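Local coordinates for phosphotransferase (Brucella abortus, PDB 4QPK), which relays phosphoryl groups as a histidine phosphotransferase in the phosphorelay that controls cell growth, division and intracellular survival in the host, at residues 51-56 and 212-217. Sequence-based numbering, arbitrary orientation.
Sequences CSRICH and SVQPYY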
# COMPACT_ATOMS: atom_id res chain seq x y z
N CYS B 51 3.15 -0.54 3.87
CA CYS B 51 3.19 0.01 2.51
C CYS B 51 4.38 -0.52 1.71
O CYS B 51 4.23 -0.84 0.53
CB CYS B 51 3.22 1.55 2.56
SG CYS B 51 1.59 2.28 2.99
N SER B 52 5.55 -0.61 2.33
CA SER B 52 6.73 -1.17 1.66
C SER B 52 6.50 -2.63 1.24
O SER B 52 6.94 -3.06 0.17
CB SER B 52 7.96 -1.09 2.56
OG SER B 52 8.51 0.22 2.54
N ARG B 53 5.83 -3.38 2.09
CA ARG B 53 5.55 -4.79 1.79
C ARG B 53 4.66 -4.91 0.56
O ARG B 53 4.91 -5.74 -0.31
CB ARG B 53 4.93 -5.50 3.00
CG ARG B 53 4.40 -6.90 2.67
CD ARG B 53 5.46 -7.82 2.07
NE ARG B 53 4.90 -9.16 1.85
CZ ARG B 53 4.99 -10.15 2.73
NH1 ARG B 53 4.45 -11.33 2.47
NH2 ARG B 53 5.60 -9.94 3.88
N ILE B 54 3.62 -4.07 0.47
CA ILE B 54 2.74 -4.11 -0.69
C ILE B 54 3.52 -3.74 -1.95
O ILE B 54 3.42 -4.42 -2.97
CB ILE B 54 1.54 -3.13 -0.54
CG1 ILE B 54 0.61 -3.58 0.59
CG2 ILE B 54 0.75 -2.98 -1.84
CD1 ILE B 54 -0.53 -2.62 0.86
N CYS B 55 4.34 -2.70 -1.85
CA CYS B 55 5.15 -2.26 -3.00
C CYS B 55 6.09 -3.36 -3.45
O CYS B 55 6.21 -3.65 -4.64
CB CYS B 55 5.92 -0.99 -2.64
SG CYS B 55 4.87 0.47 -2.54
N HIS B 56 6.75 -3.99 -2.48
CA HIS B 56 7.70 -5.04 -2.80
C HIS B 56 7.04 -6.18 -3.55
O HIS B 56 7.63 -6.77 -4.46
CB HIS B 56 8.37 -5.55 -1.52
CG HIS B 56 9.26 -6.73 -1.75
ND1 HIS B 56 8.79 -8.03 -1.77
CD2 HIS B 56 10.60 -6.81 -1.96
CE1 HIS B 56 9.80 -8.86 -1.99
NE2 HIS B 56 10.90 -8.15 -2.10
N SER B 212 9.56 -8.88 7.85
CA SER B 212 9.01 -9.33 9.13
C SER B 212 7.79 -8.56 9.64
O SER B 212 7.21 -8.94 10.65
CB SER B 212 10.12 -9.30 10.20
OG SER B 212 10.68 -8.00 10.32
N VAL B 213 7.40 -7.48 8.95
CA VAL B 213 6.23 -6.73 9.40
C VAL B 213 4.96 -7.57 9.27
O VAL B 213 4.04 -7.40 10.05
CB VAL B 213 6.05 -5.38 8.63
CG1 VAL B 213 5.72 -5.59 7.17
CG2 VAL B 213 4.99 -4.49 9.29
N GLN B 214 4.92 -8.50 8.32
CA GLN B 214 3.68 -9.23 8.11
C GLN B 214 3.40 -10.22 9.26
O GLN B 214 2.28 -10.27 9.76
CB GLN B 214 3.70 -9.94 6.74
CG GLN B 214 2.33 -10.47 6.30
CD GLN B 214 2.03 -11.83 6.87
OE1 GLN B 214 2.93 -12.67 7.00
NE2 GLN B 214 0.76 -12.06 7.22
N PRO B 215 4.42 -11.01 9.69
CA PRO B 215 4.13 -11.82 10.89
C PRO B 215 3.87 -10.98 12.15
O PRO B 215 3.02 -11.37 12.95
CB PRO B 215 5.40 -12.67 11.06
CG PRO B 215 6.41 -12.11 10.12
CD PRO B 215 5.64 -11.46 9.01
N TYR B 216 4.56 -9.86 12.29
CA TYR B 216 4.28 -8.95 13.40
C TYR B 216 2.83 -8.50 13.36
O TYR B 216 2.10 -8.57 14.35
CB TYR B 216 5.23 -7.74 13.35
CG TYR B 216 4.83 -6.64 14.30
CD1 TYR B 216 5.21 -6.66 15.63
CD2 TYR B 216 4.04 -5.59 13.86
CE1 TYR B 216 4.82 -5.65 16.50
CE2 TYR B 216 3.64 -4.58 14.72
CZ TYR B 216 4.03 -4.61 16.03
OH TYR B 216 3.63 -3.59 16.87
N TYR B 217 2.41 -8.07 12.18
CA TYR B 217 1.05 -7.57 11.97
C TYR B 217 -0.01 -8.63 12.25
O TYR B 217 -1.08 -8.34 12.82
CB TYR B 217 0.93 -7.06 10.53
CG TYR B 217 -0.39 -6.39 10.17
CD1 TYR B 217 -0.82 -5.24 10.82
CD2 TYR B 217 -1.17 -6.88 9.13
CE1 TYR B 217 -2.01 -4.63 10.47
CE2 TYR B 217 -2.37 -6.27 8.78
CZ TYR B 217 -2.78 -5.14 9.45
OH TYR B 217 -3.96 -4.54 9.08
O HOH W 1 4.78 -13.28 5.17
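Between helix 43-74 and the first turn of helix 213-225, the closest CA atoms across the two segments are those of R53 and V213, 7.9 Å apart, and both residues point their CB atoms into the gap. No direct hydrogen bond spans the segments; R53, V213 and Q214 carry the contact, with one water. At its base, R53 CB lies 4.2 Å from V213 CG1, an aliphatic touch that continues the packing of V213 on L46, L49 and L50, one to two turns earlier in the same long helix. Farther out, the R53 chain starts with CG anti to the backbone N (chi1 170°) and bends at chi2, which carries the guanidinium over to the CB methylene of Q214. There R53 NH2 comes obliquely to within 3.4 Å of Q214 CB, and the guanidinium and amide planes stand 72° apart, so the two flat groups are not stacked. A water joins their ends, donating to Q214 OE1 at 2.7 Å. From the guanidinium edge, in plane, the same water O accepts a weak bond from R53 NH1 at 3.3 Å. The stronger polar partners lie elsewhere: R53 NE forms a salt bridge with D57, next to the phosphoacceptor H56 (unmodified here), and Q214 NE2 bonds to N152. The contact therefore joins the DHp helix to the C-terminal domain, which resembles the ATP-binding domain of histidine kinases but lacks regions needed to bind ATP, through carbon packing, a guanidinium-to-methylene touch and a water bridge weak on its arginine side, with R53's charge probably balanced mainly by D57.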